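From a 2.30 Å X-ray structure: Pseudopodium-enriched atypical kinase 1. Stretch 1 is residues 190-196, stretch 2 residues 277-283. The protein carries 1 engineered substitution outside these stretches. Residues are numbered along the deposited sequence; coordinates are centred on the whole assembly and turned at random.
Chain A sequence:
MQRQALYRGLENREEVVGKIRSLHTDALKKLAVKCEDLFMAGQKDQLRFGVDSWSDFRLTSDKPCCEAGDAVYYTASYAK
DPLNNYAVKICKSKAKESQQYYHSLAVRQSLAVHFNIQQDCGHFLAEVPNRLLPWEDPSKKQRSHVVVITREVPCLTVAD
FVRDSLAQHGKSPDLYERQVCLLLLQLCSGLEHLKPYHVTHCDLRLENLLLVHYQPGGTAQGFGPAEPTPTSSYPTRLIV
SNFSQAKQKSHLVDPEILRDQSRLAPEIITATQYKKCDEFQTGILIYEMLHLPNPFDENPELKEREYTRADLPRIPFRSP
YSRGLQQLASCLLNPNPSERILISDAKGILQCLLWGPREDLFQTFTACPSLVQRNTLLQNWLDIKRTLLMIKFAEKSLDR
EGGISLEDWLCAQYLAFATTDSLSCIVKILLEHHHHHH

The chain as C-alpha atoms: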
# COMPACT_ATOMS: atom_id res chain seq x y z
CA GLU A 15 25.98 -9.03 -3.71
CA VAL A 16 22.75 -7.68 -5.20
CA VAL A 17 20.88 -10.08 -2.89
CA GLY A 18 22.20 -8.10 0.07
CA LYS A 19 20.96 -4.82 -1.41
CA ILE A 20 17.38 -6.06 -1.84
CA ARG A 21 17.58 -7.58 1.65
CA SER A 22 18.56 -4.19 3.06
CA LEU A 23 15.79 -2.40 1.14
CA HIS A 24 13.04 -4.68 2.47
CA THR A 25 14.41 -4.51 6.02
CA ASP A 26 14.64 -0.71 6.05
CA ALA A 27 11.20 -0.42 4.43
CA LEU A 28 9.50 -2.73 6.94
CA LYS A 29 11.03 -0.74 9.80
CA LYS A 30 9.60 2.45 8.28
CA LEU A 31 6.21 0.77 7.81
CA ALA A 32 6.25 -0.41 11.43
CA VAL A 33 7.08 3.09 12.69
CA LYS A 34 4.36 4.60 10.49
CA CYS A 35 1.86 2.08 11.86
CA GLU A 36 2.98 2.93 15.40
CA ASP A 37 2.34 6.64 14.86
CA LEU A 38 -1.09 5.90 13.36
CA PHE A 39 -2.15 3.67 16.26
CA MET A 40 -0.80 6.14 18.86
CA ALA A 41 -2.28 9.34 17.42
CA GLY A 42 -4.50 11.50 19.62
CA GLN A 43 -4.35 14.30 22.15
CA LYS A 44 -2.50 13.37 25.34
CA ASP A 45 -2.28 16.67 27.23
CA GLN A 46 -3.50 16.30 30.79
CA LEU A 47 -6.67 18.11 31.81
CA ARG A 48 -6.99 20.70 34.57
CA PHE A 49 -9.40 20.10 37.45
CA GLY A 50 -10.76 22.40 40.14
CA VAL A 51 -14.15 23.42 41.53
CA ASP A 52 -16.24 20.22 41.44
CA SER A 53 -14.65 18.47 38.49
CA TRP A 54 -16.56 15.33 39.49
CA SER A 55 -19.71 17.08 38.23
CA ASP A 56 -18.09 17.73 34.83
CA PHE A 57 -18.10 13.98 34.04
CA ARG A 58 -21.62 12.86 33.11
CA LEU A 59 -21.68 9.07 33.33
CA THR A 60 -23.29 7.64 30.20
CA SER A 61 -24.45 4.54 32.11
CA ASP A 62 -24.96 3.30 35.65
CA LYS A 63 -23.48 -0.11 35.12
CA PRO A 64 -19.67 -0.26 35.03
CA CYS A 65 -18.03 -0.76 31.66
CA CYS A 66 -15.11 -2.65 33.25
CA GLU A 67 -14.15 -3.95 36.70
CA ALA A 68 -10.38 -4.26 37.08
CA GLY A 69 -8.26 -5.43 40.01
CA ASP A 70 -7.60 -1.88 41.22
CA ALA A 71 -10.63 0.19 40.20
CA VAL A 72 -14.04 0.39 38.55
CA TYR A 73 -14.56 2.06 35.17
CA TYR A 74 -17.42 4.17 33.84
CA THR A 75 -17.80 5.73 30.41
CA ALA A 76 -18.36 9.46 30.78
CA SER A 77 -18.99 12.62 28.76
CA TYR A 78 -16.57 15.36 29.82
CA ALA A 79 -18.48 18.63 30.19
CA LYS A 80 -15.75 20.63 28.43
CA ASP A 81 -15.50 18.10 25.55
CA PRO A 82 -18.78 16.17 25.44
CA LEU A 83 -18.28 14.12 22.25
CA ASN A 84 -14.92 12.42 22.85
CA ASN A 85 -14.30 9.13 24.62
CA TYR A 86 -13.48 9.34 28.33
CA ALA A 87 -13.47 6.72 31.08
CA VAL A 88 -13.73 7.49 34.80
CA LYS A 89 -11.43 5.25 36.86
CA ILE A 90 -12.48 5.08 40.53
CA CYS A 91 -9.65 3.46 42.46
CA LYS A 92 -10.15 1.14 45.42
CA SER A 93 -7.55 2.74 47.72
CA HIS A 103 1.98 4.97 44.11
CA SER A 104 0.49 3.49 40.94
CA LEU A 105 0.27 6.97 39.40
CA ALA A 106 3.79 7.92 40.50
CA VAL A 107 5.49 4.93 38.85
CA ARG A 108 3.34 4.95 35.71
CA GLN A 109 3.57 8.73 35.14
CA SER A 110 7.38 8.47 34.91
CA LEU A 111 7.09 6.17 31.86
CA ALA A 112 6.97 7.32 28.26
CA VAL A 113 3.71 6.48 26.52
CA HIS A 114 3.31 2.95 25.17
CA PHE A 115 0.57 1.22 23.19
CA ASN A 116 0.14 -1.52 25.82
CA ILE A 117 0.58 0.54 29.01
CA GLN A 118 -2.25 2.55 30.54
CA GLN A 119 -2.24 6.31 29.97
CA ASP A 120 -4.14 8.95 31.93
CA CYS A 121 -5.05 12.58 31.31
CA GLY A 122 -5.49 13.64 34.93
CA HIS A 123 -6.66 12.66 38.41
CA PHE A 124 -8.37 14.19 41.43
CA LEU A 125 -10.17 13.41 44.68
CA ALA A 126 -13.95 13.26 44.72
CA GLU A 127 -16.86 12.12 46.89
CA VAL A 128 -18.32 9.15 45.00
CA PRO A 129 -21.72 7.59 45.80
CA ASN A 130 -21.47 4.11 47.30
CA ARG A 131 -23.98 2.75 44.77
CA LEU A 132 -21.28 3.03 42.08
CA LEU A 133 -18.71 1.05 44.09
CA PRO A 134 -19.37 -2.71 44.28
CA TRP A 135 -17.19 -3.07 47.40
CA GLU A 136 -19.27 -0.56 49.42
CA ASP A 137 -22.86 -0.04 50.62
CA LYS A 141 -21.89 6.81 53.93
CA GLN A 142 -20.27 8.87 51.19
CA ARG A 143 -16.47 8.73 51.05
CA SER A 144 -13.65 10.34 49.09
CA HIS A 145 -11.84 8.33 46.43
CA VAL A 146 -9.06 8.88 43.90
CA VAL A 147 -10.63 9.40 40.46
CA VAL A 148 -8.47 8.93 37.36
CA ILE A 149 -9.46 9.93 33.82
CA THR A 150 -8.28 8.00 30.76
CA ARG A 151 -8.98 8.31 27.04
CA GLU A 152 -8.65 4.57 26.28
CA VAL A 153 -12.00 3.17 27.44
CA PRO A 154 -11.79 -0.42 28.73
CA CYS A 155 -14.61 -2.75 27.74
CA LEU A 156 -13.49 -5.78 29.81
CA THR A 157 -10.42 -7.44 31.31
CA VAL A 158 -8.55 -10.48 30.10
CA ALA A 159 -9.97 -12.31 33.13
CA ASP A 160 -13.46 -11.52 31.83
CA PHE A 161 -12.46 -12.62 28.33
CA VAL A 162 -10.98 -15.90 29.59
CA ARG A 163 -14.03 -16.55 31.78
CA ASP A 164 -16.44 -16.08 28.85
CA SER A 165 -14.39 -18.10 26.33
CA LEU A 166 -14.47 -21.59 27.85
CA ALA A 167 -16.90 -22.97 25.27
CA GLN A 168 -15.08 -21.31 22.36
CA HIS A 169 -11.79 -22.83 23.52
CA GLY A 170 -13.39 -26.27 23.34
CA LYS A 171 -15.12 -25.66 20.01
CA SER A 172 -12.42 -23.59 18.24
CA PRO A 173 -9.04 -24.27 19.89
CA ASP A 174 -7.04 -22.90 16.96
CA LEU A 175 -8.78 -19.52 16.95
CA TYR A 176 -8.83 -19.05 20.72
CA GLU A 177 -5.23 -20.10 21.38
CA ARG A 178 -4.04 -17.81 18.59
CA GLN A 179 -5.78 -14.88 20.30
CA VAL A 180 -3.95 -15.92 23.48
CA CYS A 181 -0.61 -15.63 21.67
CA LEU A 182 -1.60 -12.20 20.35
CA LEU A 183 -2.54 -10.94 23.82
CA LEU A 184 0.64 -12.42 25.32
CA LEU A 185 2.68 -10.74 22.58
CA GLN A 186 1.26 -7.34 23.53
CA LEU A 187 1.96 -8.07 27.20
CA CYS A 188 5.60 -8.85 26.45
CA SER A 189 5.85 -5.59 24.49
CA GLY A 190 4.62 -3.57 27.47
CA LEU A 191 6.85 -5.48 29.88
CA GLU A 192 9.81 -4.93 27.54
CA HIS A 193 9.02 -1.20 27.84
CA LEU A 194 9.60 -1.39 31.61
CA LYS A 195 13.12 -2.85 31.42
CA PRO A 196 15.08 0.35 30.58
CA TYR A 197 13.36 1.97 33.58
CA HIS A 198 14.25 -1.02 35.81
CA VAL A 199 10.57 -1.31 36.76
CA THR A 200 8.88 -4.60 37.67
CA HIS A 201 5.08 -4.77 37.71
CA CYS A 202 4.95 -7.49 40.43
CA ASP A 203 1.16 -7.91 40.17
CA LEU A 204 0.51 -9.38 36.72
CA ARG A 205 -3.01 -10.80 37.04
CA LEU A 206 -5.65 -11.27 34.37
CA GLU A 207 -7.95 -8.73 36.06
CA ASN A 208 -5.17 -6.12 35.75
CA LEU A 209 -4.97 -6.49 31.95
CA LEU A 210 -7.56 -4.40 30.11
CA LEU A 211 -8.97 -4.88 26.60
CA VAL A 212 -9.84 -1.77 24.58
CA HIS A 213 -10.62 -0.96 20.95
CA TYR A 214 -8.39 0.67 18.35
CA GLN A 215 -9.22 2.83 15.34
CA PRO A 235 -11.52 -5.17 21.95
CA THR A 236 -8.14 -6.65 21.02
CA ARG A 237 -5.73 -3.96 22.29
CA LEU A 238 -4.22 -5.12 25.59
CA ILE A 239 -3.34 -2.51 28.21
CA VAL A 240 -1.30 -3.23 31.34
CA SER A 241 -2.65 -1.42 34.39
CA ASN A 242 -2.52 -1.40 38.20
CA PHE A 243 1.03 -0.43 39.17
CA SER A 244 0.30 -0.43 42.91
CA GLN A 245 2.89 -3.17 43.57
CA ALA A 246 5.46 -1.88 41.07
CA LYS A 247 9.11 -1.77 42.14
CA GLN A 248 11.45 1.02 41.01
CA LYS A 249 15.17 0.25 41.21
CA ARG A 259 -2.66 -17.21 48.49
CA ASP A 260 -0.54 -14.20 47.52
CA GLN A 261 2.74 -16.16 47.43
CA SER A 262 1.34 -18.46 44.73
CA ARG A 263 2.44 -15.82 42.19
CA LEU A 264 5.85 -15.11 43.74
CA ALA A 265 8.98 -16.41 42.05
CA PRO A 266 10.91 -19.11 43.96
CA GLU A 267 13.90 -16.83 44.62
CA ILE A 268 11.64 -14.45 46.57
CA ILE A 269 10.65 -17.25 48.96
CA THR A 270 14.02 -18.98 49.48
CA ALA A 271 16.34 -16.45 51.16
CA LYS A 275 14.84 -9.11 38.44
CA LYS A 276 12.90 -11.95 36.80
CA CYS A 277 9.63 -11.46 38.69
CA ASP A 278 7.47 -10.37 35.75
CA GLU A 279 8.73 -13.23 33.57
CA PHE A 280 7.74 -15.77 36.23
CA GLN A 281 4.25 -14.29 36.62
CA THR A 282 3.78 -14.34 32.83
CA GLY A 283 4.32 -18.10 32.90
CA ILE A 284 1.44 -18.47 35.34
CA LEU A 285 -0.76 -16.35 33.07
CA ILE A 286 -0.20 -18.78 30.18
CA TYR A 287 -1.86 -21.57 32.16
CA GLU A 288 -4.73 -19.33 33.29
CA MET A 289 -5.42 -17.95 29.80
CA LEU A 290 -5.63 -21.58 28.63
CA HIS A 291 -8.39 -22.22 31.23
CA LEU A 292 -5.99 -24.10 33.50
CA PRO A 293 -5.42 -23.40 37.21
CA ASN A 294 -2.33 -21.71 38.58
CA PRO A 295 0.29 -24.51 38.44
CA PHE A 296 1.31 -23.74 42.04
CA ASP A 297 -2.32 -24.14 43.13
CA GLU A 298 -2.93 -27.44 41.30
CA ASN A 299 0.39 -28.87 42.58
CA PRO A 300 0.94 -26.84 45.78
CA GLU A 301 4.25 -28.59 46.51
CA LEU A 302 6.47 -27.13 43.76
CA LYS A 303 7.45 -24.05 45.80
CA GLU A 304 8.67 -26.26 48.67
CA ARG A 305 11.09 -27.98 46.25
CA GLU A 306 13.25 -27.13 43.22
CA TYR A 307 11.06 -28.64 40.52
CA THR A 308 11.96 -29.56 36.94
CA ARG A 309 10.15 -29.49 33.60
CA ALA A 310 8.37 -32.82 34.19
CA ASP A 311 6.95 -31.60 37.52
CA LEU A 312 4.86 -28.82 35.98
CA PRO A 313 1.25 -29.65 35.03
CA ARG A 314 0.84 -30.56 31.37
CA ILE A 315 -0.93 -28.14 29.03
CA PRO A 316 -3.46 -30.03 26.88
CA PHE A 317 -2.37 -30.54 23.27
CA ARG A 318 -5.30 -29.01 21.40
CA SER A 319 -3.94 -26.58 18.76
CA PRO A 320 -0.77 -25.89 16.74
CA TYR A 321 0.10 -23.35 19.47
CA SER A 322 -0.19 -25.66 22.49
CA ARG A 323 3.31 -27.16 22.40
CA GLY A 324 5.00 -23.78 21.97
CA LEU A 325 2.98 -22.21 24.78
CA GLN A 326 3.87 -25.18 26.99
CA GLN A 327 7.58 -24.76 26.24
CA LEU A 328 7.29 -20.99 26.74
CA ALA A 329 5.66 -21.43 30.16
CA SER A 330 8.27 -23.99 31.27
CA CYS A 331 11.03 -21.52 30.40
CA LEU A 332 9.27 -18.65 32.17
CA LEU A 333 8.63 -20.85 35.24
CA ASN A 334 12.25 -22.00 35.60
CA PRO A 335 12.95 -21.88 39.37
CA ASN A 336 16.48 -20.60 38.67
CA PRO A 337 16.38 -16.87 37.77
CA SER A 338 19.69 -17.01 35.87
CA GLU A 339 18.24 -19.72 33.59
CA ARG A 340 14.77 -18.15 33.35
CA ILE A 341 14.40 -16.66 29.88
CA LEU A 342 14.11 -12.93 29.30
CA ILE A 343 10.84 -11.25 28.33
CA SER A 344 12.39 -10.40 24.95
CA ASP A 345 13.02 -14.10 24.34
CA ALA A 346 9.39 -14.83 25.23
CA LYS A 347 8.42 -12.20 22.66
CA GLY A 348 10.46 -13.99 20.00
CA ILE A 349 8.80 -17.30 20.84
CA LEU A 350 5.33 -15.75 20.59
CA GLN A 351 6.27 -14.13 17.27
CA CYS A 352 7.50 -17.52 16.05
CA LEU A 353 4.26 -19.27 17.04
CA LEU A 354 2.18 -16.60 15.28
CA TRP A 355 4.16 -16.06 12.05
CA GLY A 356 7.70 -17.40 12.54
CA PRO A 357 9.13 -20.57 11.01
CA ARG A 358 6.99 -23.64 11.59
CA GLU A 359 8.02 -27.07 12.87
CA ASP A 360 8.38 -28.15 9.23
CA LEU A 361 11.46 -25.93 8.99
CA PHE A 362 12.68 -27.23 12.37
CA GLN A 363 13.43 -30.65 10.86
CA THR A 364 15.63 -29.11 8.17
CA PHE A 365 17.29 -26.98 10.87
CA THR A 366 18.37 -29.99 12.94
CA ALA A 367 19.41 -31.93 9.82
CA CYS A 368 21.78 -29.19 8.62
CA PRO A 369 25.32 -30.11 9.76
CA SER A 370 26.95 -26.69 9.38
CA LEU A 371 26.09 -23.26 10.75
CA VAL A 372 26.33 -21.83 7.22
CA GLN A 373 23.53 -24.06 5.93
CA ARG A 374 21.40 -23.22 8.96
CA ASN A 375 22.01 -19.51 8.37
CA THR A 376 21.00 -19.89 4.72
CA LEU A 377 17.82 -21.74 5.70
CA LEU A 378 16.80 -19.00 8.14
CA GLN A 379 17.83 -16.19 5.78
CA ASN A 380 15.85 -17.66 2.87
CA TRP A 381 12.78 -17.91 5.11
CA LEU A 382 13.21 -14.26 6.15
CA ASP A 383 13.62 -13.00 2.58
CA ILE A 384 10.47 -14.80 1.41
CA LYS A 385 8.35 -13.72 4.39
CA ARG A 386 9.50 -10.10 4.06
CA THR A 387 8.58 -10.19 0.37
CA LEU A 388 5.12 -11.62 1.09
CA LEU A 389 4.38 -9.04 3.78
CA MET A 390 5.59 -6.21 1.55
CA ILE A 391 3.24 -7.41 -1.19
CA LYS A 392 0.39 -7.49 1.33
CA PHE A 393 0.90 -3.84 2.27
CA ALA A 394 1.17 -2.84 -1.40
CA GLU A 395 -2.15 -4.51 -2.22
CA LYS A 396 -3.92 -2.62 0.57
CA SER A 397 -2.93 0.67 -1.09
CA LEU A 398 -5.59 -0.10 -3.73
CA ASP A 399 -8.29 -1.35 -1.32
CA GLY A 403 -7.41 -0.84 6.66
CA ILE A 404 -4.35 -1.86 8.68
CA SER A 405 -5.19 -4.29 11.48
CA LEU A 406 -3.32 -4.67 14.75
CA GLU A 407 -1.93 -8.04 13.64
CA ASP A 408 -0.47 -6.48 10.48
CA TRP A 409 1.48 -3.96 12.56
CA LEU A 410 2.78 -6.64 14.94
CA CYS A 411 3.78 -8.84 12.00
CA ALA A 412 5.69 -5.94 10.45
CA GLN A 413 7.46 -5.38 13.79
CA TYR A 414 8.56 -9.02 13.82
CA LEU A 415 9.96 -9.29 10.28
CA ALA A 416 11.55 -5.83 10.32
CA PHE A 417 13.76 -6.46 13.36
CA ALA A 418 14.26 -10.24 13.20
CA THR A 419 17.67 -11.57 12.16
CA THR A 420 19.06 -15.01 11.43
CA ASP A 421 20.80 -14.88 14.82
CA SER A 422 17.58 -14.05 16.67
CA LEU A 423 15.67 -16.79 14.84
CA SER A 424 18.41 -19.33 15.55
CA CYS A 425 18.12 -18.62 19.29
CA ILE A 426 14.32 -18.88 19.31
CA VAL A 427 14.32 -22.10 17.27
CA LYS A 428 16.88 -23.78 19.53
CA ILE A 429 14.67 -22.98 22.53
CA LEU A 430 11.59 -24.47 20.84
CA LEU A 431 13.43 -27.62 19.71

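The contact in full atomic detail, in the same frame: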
# COMPACT_ATOMS: atom_id res chain seq x y z
N GLY A 190 4.72 -4.52 26.37
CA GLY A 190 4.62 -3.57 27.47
C GLY A 190 5.62 -3.85 28.58
O GLY A 190 6.18 -2.93 29.17
N LEU A 191 5.86 -5.13 28.87
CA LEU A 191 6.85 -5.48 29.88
C LEU A 191 8.26 -5.15 29.40
O LEU A 191 9.11 -4.75 30.20
CB LEU A 191 6.74 -6.97 30.24
CG LEU A 191 5.47 -7.39 30.97
CD1 LEU A 191 5.47 -8.89 31.22
CD2 LEU A 191 5.31 -6.62 32.28
N GLU A 192 8.52 -5.32 28.10
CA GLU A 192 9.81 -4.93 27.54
C GLU A 192 10.02 -3.42 27.66
O GLU A 192 11.16 -2.96 27.76
CB GLU A 192 9.90 -5.37 26.08
CG GLU A 192 11.27 -5.23 25.45
CD GLU A 192 11.27 -5.65 23.99
OE1 GLU A 192 10.23 -5.49 23.31
OE2 GLU A 192 12.32 -6.15 23.51
N HIS A 193 8.93 -2.65 27.66
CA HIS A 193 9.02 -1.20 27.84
C HIS A 193 9.47 -0.83 29.25
O HIS A 193 10.03 0.25 29.44
CB HIS A 193 7.67 -0.56 27.53
CG HIS A 193 7.69 0.93 27.48
ND1 HIS A 193 8.28 1.63 26.45
CD2 HIS A 193 7.19 1.86 28.33
CE1 HIS A 193 8.14 2.93 26.67
NE2 HIS A 193 7.48 3.09 27.80
N LEU A 194 9.23 -1.70 30.24
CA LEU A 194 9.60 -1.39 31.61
C LEU A 194 11.08 -1.63 31.91
O LEU A 194 11.60 -1.07 32.87
CB LEU A 194 8.76 -2.22 32.58
CG LEU A 194 7.24 -2.16 32.46
CD1 LEU A 194 6.58 -3.01 33.53
CD2 LEU A 194 6.75 -0.72 32.54
N LYS A 195 11.75 -2.45 31.10
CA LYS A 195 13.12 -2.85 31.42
C LYS A 195 14.10 -1.69 31.45
O LYS A 195 14.90 -1.62 32.40
CB LYS A 195 13.57 -3.94 30.44
CG LYS A 195 12.65 -5.14 30.39
CD LYS A 195 12.47 -5.75 31.77
CE LYS A 195 11.51 -6.94 31.73
NZ LYS A 195 11.32 -7.54 33.08
N PRO A 196 14.12 -0.76 30.48
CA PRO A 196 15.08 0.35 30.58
C PRO A 196 14.83 1.27 31.77
O PRO A 196 15.74 2.00 32.17
CB PRO A 196 14.89 1.10 29.25
CG PRO A 196 14.30 0.09 28.33
CD PRO A 196 13.39 -0.72 29.20
N CYS A 277 10.94 -11.26 38.08
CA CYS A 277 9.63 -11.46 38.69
C CYS A 277 8.51 -11.45 37.65
O CYS A 277 7.62 -12.30 37.67
CB CYS A 277 9.38 -10.39 39.76
SG CYS A 277 7.75 -10.48 40.53
N ASP A 278 8.54 -10.48 36.73
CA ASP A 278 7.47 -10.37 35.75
C ASP A 278 7.48 -11.54 34.77
O ASP A 278 6.41 -11.97 34.31
CB ASP A 278 7.56 -9.05 35.00
CG ASP A 278 7.19 -7.86 35.86
OD1 ASP A 278 6.54 -8.06 36.91
OD2 ASP A 278 7.53 -6.72 35.49
N GLU A 279 8.66 -12.06 34.44
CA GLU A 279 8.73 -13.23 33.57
C GLU A 279 8.08 -14.44 34.23
O GLU A 279 7.35 -15.20 33.58
CB GLU A 279 10.19 -13.53 33.21
CG GLU A 279 10.81 -12.56 32.21
CD GLU A 279 11.26 -11.25 32.83
OE1 GLU A 279 11.06 -11.07 34.05
OE2 GLU A 279 11.82 -10.41 32.11
N PHE A 280 8.32 -14.63 35.53
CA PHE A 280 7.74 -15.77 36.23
C PHE A 280 6.22 -15.66 36.30
O PHE A 280 5.51 -16.66 36.14
CB PHE A 280 8.33 -15.88 37.64
CG PHE A 280 7.80 -17.03 38.44
CD1 PHE A 280 8.36 -18.29 38.32
CD2 PHE A 280 6.74 -16.85 39.31
CE1 PHE A 280 7.87 -19.35 39.06
CE2 PHE A 280 6.25 -17.91 40.06
CZ PHE A 280 6.81 -19.16 39.93
N GLN A 281 5.70 -14.46 36.54
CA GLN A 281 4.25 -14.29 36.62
C GLN A 281 3.59 -14.44 35.25
O GLN A 281 2.43 -14.86 35.17
CB GLN A 281 3.90 -12.93 37.23
CG GLN A 281 4.23 -12.83 38.71
CD GLN A 281 3.77 -11.52 39.33
OE1 GLN A 281 3.47 -10.56 38.63
NE2 GLN A 281 3.72 -11.49 40.66
N THR A 282 4.31 -14.12 34.17
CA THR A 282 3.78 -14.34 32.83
C THR A 282 3.61 -15.82 32.54
O THR A 282 2.67 -16.21 31.83
CB THR A 282 4.70 -13.69 31.80
OG1 THR A 282 4.80 -12.28 32.07
CG2 THR A 282 4.16 -13.88 30.39
N GLY A 283 4.48 -16.67 33.09
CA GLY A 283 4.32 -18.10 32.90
C GLY A 283 3.07 -18.65 33.56
O GLY A 283 2.44 -19.57 33.04

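Two helical segments of the chain, the helix entering stretch 1 from earlier in the chain and the helix of residues 277-283, lie nearly antiparallel, their N-to-C directions 167° apart and their axes 11.5 Å apart at closest approach. That spacing is too wide for backbones to touch, so side chains alone span the gap, and the buried surface is small, 213 Å² summed over both sides. The nearest CA atoms are those of L191 and D278, 7.7 Å apart. G190 and G283 have no side chains and make no contact across the gap.

L191 points its CA-to-CB bond toward the second helix and adopts the common m,t leucine rotamer (chi1 -67°, chi2 178°), which sets both methyls against D278, with CD1 also reaching T282 one turn further on. L191 CD1 lies 3.6 Å from T282 OG1, and L191 CD2 lies 3.9 Å from D278 OD2. Both are van der Waals contacts with polar atoms whose hydrogen bonds are made elsewhere: T282 OG1 donates to the backbone O of D278 at 2.8 Å, and the D278 carboxylate is bonded elsewhere in the structure. The m rotamer of T282 (chi1 -59°) places the hydroxyl for this bond back into its own helix. The same D278 O accepts T282 N at 3.0 Å, so one carbonyl serves both backbone and side chain. L194, also m,t, adds a looser contact, L194 CD1 lying 4.3 Å from D278 OD2.

The polar link is made by K195 and E279. Neither CA-to-CB bond faces the other stretch; both run sideways, and the chains must bend to meet. K195 does so near its base: chi1 and chi2 are both m (-55° and -56°), after which chi3 and chi4 are t, carrying the ammonium across to the second stretch on an extended arm. E279 has chi1 m (-73°) and chi2 p (79°), a bent form that brings its carboxylate nearer to the first stretch. The result is a salt bridge in which K195 NZ donates a hydrogen bond to E279 OE2 at 3.1 Å. K195 is partly exposed and E279 is buried, so the bridge pairs the charge of a buried carboxylate with a lysine nearer the surface; OE2 is also hydrogen-bonded elsewhere in the structure. D278 OD2 lies 4.6 Å from K195 NZ, beyond salt-bridge range but close enough to add electrostatic attraction, while D278 CB is 4.5 Å from K195 NZ. The contact thus joins a leucine-threonine packing patch to a charged pair, with D278 touching L191, L194 and K195.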